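PDB 3E8O: ABM domain-containing protein from Deinococcus radiodurans, which is of unknown function but is probably an oxidoreductase of the antibiotic biosynthesis monooxygenase family. Local coordinates for residues 75-78 / 79-82; 88-91 / 92-96; 27-30 / 31-34. All coordinates share one frame; numbering follows the deposited sequence.

Contact 1 of 3, residues 75-78 / 79-82; sequences DNLG and AMHT
The carboxamide of Asn76 caps the first turn of the helix, while the imidazole of His81 lies obliquely beside Leu77 O. Asn76 OD1 accepts from Ala79 N (2.9 Å), with the donor tilted 32° from the plane of the amide carbonyl, and the Ala79 methyl lies close to the same oxygen. On its other end, Asn76 ND2 donates to Asp75 OD2 at 2.8 Å, meeting that oxygen on the anti side; the two bonds together support this orientation of the amide. Asn76 is the N-cap of helix 77-84, and a chi1 of 55°, with CG between its own N and carbonyl carbon, turns OD1 back to the N-H of Ala79. His81 ND1 is 3.3 Å from Leu77 O but badly angled for bonding. Leu77 O instead takes His81 N at 2.9 Å, and Asn76 O takes Met80 N at 3.2 Å. Leu77 and Met80, a selenomethionine, run alongside each other and point the same way; the chain of Met80 bends at chi3 and brings CE to 3.6 Å from Leu77 CD2. This apolar pair rests on Val20 of strand 20-27 and on strand 105-110, touches Ile115 and Ile117 of the second subunit, and is joined by Ala79 against Trp74 of strand 67-74.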
loop_
_atom_site.group_PDB
_atom_site.type_symbol
_atom_site.label_atom_id
_atom_site.label_comp_id
_atom_site.label_asym_id
_atom_site.label_seq_id
_atom_site.Cartn_x
_atom_site.Cartn_y
_atom_site.Cartn_z
ATOM N N ASP A 75 14.100 7.616 -2.713
ATOM C CA ASP A 75 15.136 7.521 -3.743
ATOM C C ASP A 75 16.289 6.650 -3.306
ATOM O O ASP A 75 16.888 5.962 -4.085
ATOM C CB ASP A 75 15.649 8.902 -4.114
ATOM C CG ASP A 75 16.623 8.844 -5.216
ATOM O OD1 ASP A 75 16.206 8.527 -6.354
ATOM O OD2 ASP A 75 17.820 9.030 -4.913
ATOM N N ASN A 76 16.616 6.737 -2.013
ATOM C CA ASN A 76 17.710 5.956 -1.447
ATOM C C ASN A 76 17.544 5.881 0.052
ATOM O O ASN A 76 16.732 6.587 0.654
ATOM C CB ASN A 76 19.062 6.530 -1.846
ATOM C CG ASN A 76 19.191 7.984 -1.481
ATOM O OD1 ASN A 76 19.309 8.316 -0.325
ATOM N ND2 ASN A 76 19.077 8.869 -2.465
ATOM N N LEU A 77 18.297 4.968 0.646
ATOM C CA LEU A 77 18.254 4.757 2.087
ATOM C C LEU A 77 18.598 5.983 2.888
ATOM O O LEU A 77 17.988 6.256 3.913
ATOM C CB LEU A 77 19.157 3.617 2.538
ATOM C CG LEU A 77 18.612 2.225 2.386
ATOM C CD1 LEU A 77 19.735 1.178 2.646
ATOM C CD2 LEU A 77 17.440 1.984 3.328
ATOM N N GLY A 78 19.539 6.766 2.376
ATOM C CA GLY A 78 19.963 7.964 3.082
ATOM C C GLY A 78 18.821 8.976 3.219
ATOM O O GLY A 78 18.615 9.574 4.289
ATOM N N ALA A 79 18.040 9.139 2.150
ATOM C CA ALA A 79 16.902 10.057 2.171
ATOM C C ALA A 79 15.857 9.578 3.162
ATOM O O ALA A 79 15.208 10.383 3.854
ATOM C CB ALA A 79 16.307 10.262 0.792
HETATM N N MSE A 80 15.637 8.276 3.197
HETATM C CA MSE A 80 14.668 7.729 4.142
HETATM C C MSE A 80 15.105 7.970 5.572
HETATM O O MSE A 80 14.311 8.373 6.385
HETATM C CB MSE A 80 14.455 6.257 3.872
HETATM C CG MSE A 80 13.366 5.683 4.727
HETATM SE SE MSE A 80 13.131 3.795 4.465
HETATM C CE MSE A 80 14.692 3.369 5.221
ATOM N N HIS A 81 16.379 7.759 5.845
ATOM C CA HIS A 81 16.937 7.963 7.176
ATOM C C HIS A 81 16.804 9.411 7.623
ATOM O O HIS A 81 16.449 9.713 8.772
ATOM C CB HIS A 81 18.364 7.445 7.276
ATOM C CG HIS A 81 18.396 5.967 7.462
ATOM N ND1 HIS A 81 19.187 5.120 6.720
ATOM C CD2 HIS A 81 17.630 5.173 8.256
ATOM C CE1 HIS A 81 18.977 3.872 7.115
ATOM N NE2 HIS A 81 18.020 3.873 8.027
ATOM N N THR A 82 16.985 10.305 6.670
ATOM C CA THR A 82 16.829 11.733 6.948
ATOM C C THR A 82 15.384 12.050 7.362
ATOM O O THR A 82 15.100 12.748 8.357
ATOM C CB THR A 82 17.285 12.578 5.732
ATOM O OG1 THR A 82 18.698 12.419 5.615
ATOM C CG2 THR A 82 16.969 14.085 5.912
#

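Contact 2 of 3, residues 88-91 / 92-96; sequences GVTQ and AIDAL
Gly88 O, Val89 O, Thr90 O and Gln91 O each accept from the backbone N four residues on, in regular alpha-helical bonding. The run begins with Ala92 N to Gly88 O at 3.0 Å, the least straight of the four, its donor standing above the carbonyl plane. Ile93 N to Val89 O follows at 2.9 Å and is the straightest, with an N-H...O angle of 164°. Asp94 N to Thr90 O and Ala95 N to Gln91 O continue the pattern. Among the side chains, Val89 and Ile93 lie one turn apart and cross obliquely, the CG1 branch of Val89 meeting CD1 of Ile93 at 3.9 Å. Ile93 CG1 sits beside its own backbone N (chi1 -68°) and, at 3.3 Å from Val89 O, touches the same oxygen that accepts the Ile93 N-H. Thr90 and Asp94 lie side by side and point the same way; the Thr90 methyl CG2 faces Asp94 OD2 at 3.8 Å, a van der Waals contact. Asp94 OD1 has a long, weak ion pair with Lys97. An unidentified ligand, probably from the crystallisation liquor and of no established meaning, lies about 4 Å from the Ala92 side chain. Helix 87-98 packs on Ile43, Leu39 and Leu36 of helix 33-47 through Ala92, Ala95 and Leu96, within the helical layer of the ferredoxin-like fold, while Ile93 meets Met118 of the second subunit, consistent with the dimeric alpha/beta-barrel clan.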
loop_
_atom_site.group_PDB
_atom_site.type_symbol
_atom_site.label_atom_id
_atom_site.label_comp_id
_atom_site.label_asym_id
_atom_site.label_seq_id
_atom_site.Cartn_x
_atom_site.Cartn_y
_atom_site.Cartn_z
ATOM N N GLY A 88 9.211 16.320 12.932
ATOM C CA GLY A 88 7.809 16.081 12.573
ATOM C C GLY A 88 7.411 14.616 12.684
ATOM O O GLY A 88 6.248 14.306 12.989
ATOM N N VAL A 89 8.397 13.738 12.491
ATOM C CA VAL A 89 8.183 12.273 12.595
ATOM C C VAL A 89 8.064 11.920 14.072
ATOM O O VAL A 89 7.176 11.159 14.474
ATOM C CB VAL A 89 9.288 11.455 11.866
ATOM C CG1 VAL A 89 9.312 9.982 12.305
ATOM C CG2 VAL A 89 9.033 11.567 10.385
ATOM N N THR A 90 8.935 12.502 14.885
ATOM C CA THR A 90 8.871 12.292 16.344
ATOM C C THR A 90 7.514 12.719 16.870
ATOM O O THR A 90 6.872 12.013 17.650
ATOM C CB THR A 90 9.960 13.089 17.090
ATOM O OG1 THR A 90 11.216 12.522 16.742
ATOM C CG2 THR A 90 9.778 13.028 18.616
ATOM N N GLN A 91 7.061 13.874 16.383
ATOM C CA GLN A 91 5.806 14.449 16.806
ATOM C C GLN A 91 4.645 13.555 16.407
ATOM O O GLN A 91 3.733 13.337 17.170
ATOM C CB GLN A 91 5.608 15.827 16.193
ATOM C CG GLN A 91 6.634 16.889 16.616
ATOM C CD GLN A 91 6.525 18.118 15.713
ATOM O OE1 GLN A 91 5.478 18.359 15.110
ATOM N NE2 GLN A 91 7.611 18.842 15.558
ATOM N N ALA A 92 4.729 12.976 15.217
ATOM C CA ALA A 92 3.657 12.098 14.726
ATOM C C ALA A 92 3.593 10.825 15.556
ATOM O O ALA A 92 2.521 10.331 15.905
ATOM C CB ALA A 92 3.882 11.755 13.236
ATOM N N ILE A 93 4.754 10.270 15.881
ATOM C CA ILE A 93 4.820 9.071 16.721
ATOM C C ILE A 93 4.230 9.351 18.079
ATOM O O ILE A 93 3.464 8.548 18.649
ATOM C CB ILE A 93 6.268 8.532 16.827
ATOM C CG1 ILE A 93 6.667 8.001 15.444
ATOM C CG2 ILE A 93 6.366 7.539 17.958
ATOM C CD1 ILE A 93 8.140 7.739 15.251
ATOM N N ASP A 94 4.523 10.532 18.581
ATOM C CA ASP A 94 4.003 10.925 19.897
ATOM C C ASP A 94 2.477 11.018 19.875
ATOM O O ASP A 94 1.767 10.578 20.808
ATOM C CB ASP A 94 4.641 12.231 20.378
ATOM C CG ASP A 94 6.038 11.998 20.951
ATOM O OD1 ASP A 94 6.336 10.831 21.311
ATOM O OD2 ASP A 94 6.829 12.968 21.058
ATOM N N ALA A 95 1.972 11.558 18.787
ATOM C CA ALA A 95 0.522 11.705 18.610
ATOM C C ALA A 95 -0.180 10.338 18.638
ATOM O O ALA A 95 -1.321 10.185 19.156
ATOM C CB ALA A 95 0.197 12.528 17.326
ATOM N N LEU A 96 0.486 9.337 18.085
ATOM C CA LEU A 96 -0.076 7.981 18.063
ATOM C C LEU A 96 -0.278 7.439 19.463
ATOM O O LEU A 96 -1.267 6.754 19.766
ATOM C CB LEU A 96 0.800 7.010 17.265
ATOM C CG LEU A 96 0.905 7.249 15.768
ATOM C CD1 LEU A 96 1.949 6.281 15.143
ATOM C CD2 LEU A 96 -0.431 7.133 15.046
#

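Contact 3 of 3, residues 27-30 / 31-34; sequences SASA and EHAA
Ser29 O and His32 N make a backbone hydrogen bond across this turn, 3.0 Å long. The N-H comes from above the carbonyl plane, with a C=O...N angle of 121°. A water forms a further polar link: it donates to Ala30 O at 2.7 Å and accepts from Ala34 N at 2.9 Å, bridging two backbone groups four residues apart. Among the polar side chains, Ser29 turns its OG back over the residues that follow: with chi1 at 70° OG lies between the backbone N and the carbonyl carbon, and it comes to 3.3 Å from His32 CD2, oblique to the ring, and to 3.7 Å from Glu31 CB. Glu31 CG lies 4.0 Å above the plane of the His32 imidazole, over its centre, and an aliphatic methylene thereby covers one ring face. Apolar contact comes from Ala28, whose methyl points toward the helix start and touches Ala33 CA at 3.9 Å, with the two methyls slightly farther apart. Ala28 also packs on Val101 and His32 on Leu99, both in the loop after helix 87-98, while Ser27 OG is hydrogen-bonded to Asp103. In chemical terms, the turn between strand 20-27 and helix 33-47 combines backbone bonding, a bridging water and the apolar contact of Ala28 with Ala33; its polar links run through main-chain atoms, and the side chains add van der Waals contact around them.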
loop_
_atom_site.group_PDB
_atom_site.type_symbol
_atom_site.label_atom_id
_atom_site.label_comp_id
_atom_site.label_asym_id
_atom_site.label_seq_id
_atom_site.Cartn_x
_atom_site.Cartn_y
_atom_site.Cartn_z
ATOM N N SER A 27 -3.269 0.338 13.364
ATOM C CA SER A 27 -4.727 0.370 13.488
ATOM C C SER A 27 -5.148 1.205 14.661
ATOM O O SER A 27 -4.375 1.453 15.573
ATOM C CB SER A 27 -5.302 -1.052 13.620
ATOM O OG SER A 27 -5.014 -1.603 14.890
ATOM N N ALA A 28 -6.401 1.623 14.632
ATOM C CA ALA A 28 -6.985 2.390 15.730
ATOM C C ALA A 28 -8.311 1.771 16.121
ATOM O O ALA A 28 -9.009 1.152 15.313
ATOM C CB ALA A 28 -7.187 3.874 15.326
ATOM N N SER A 29 -8.672 2.009 17.372
ATOM C CA SER A 29 -9.986 1.634 17.861
ATOM C C SER A 29 -11.033 2.498 17.179
ATOM O O SER A 29 -10.747 3.537 16.600
ATOM C CB SER A 29 -10.061 1.885 19.371
ATOM O OG SER A 29 -10.074 3.265 19.634
ATOM N N ALA A 30 -12.286 2.081 17.277
ATOM C CA ALA A 30 -13.387 2.831 16.663
ATOM C C ALA A 30 -13.399 4.270 17.138
ATOM O O ALA A 30 -13.656 5.191 16.362
ATOM C CB ALA A 30 -14.755 2.131 16.954
ATOM N N GLU A 31 -13.087 4.438 18.410
ATOM C CA GLU A 31 -13.078 5.741 19.048
ATOM C C GLU A 31 -12.060 6.723 18.503
ATOM O O GLU A 31 -12.280 7.925 18.502
ATOM C CB GLU A 31 -12.825 5.588 20.564
ATOM C CG GLU A 31 -12.693 6.865 21.296
ATOM C CD GLU A 31 -12.303 6.660 22.764
ATOM O OE1 GLU A 31 -11.921 5.514 23.135
ATOM O OE2 GLU A 31 -12.368 7.652 23.538
ATOM N N HIS A 32 -10.962 6.201 18.007
ATOM C CA HIS A 32 -9.825 7.060 17.583
ATOM C C HIS A 32 -9.537 7.040 16.087
ATOM O O HIS A 32 -8.629 7.731 15.612
ATOM C CB HIS A 32 -8.545 6.644 18.305
ATOM C CG HIS A 32 -8.598 6.760 19.799
ATOM N ND1 HIS A 32 -8.798 7.953 20.433
ATOM C CD2 HIS A 32 -8.408 5.840 20.777
ATOM C CE1 HIS A 32 -8.784 7.772 21.742
ATOM N NE2 HIS A 32 -8.542 6.495 21.981
ATOM N N ALA A 33 -10.320 6.267 15.359
ATOM C CA ALA A 33 -10.047 6.086 13.914
ATOM C C ALA A 33 -10.126 7.380 13.129
ATOM O O ALA A 33 -9.285 7.650 12.285
ATOM C CB ALA A 33 -10.952 4.976 13.299
ATOM N N ALA A 34 -11.157 8.181 13.381
ATOM C CA ALA A 34 -11.280 9.460 12.645
ATOM C C ALA A 34 -10.047 10.374 12.860
ATOM O O ALA A 34 -9.521 11.004 11.940
ATOM C CB ALA A 34 -12.623 10.179 12.981
HETATM O O HOH W 1 -13.445 7.499 15.003
#

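In the fold
From the N terminus, contact 3 (27-30 / 31-34) comes first and closes the turn that leads from strand 20-27 of the sheet into helix 33-47. The chain then runs through strands 53-61 and 67-74 before contact 1 (75-78 / 79-82) starts helix 77-84 and packs it on the sheet; contact 2 (88-91 / 92-96) follows within helix 87-98 and lies on helix 33-47. All three are local and in series; none nests or crosses. Contacts 1 and 3 lie on opposite sides of the chain's centre, with centres about 30 Å apart, whereas contact 2 is about 17 Å from contact 3 and 19 Å from contact 1, between centres. Contacts 1 and 2 also reach the second subunit.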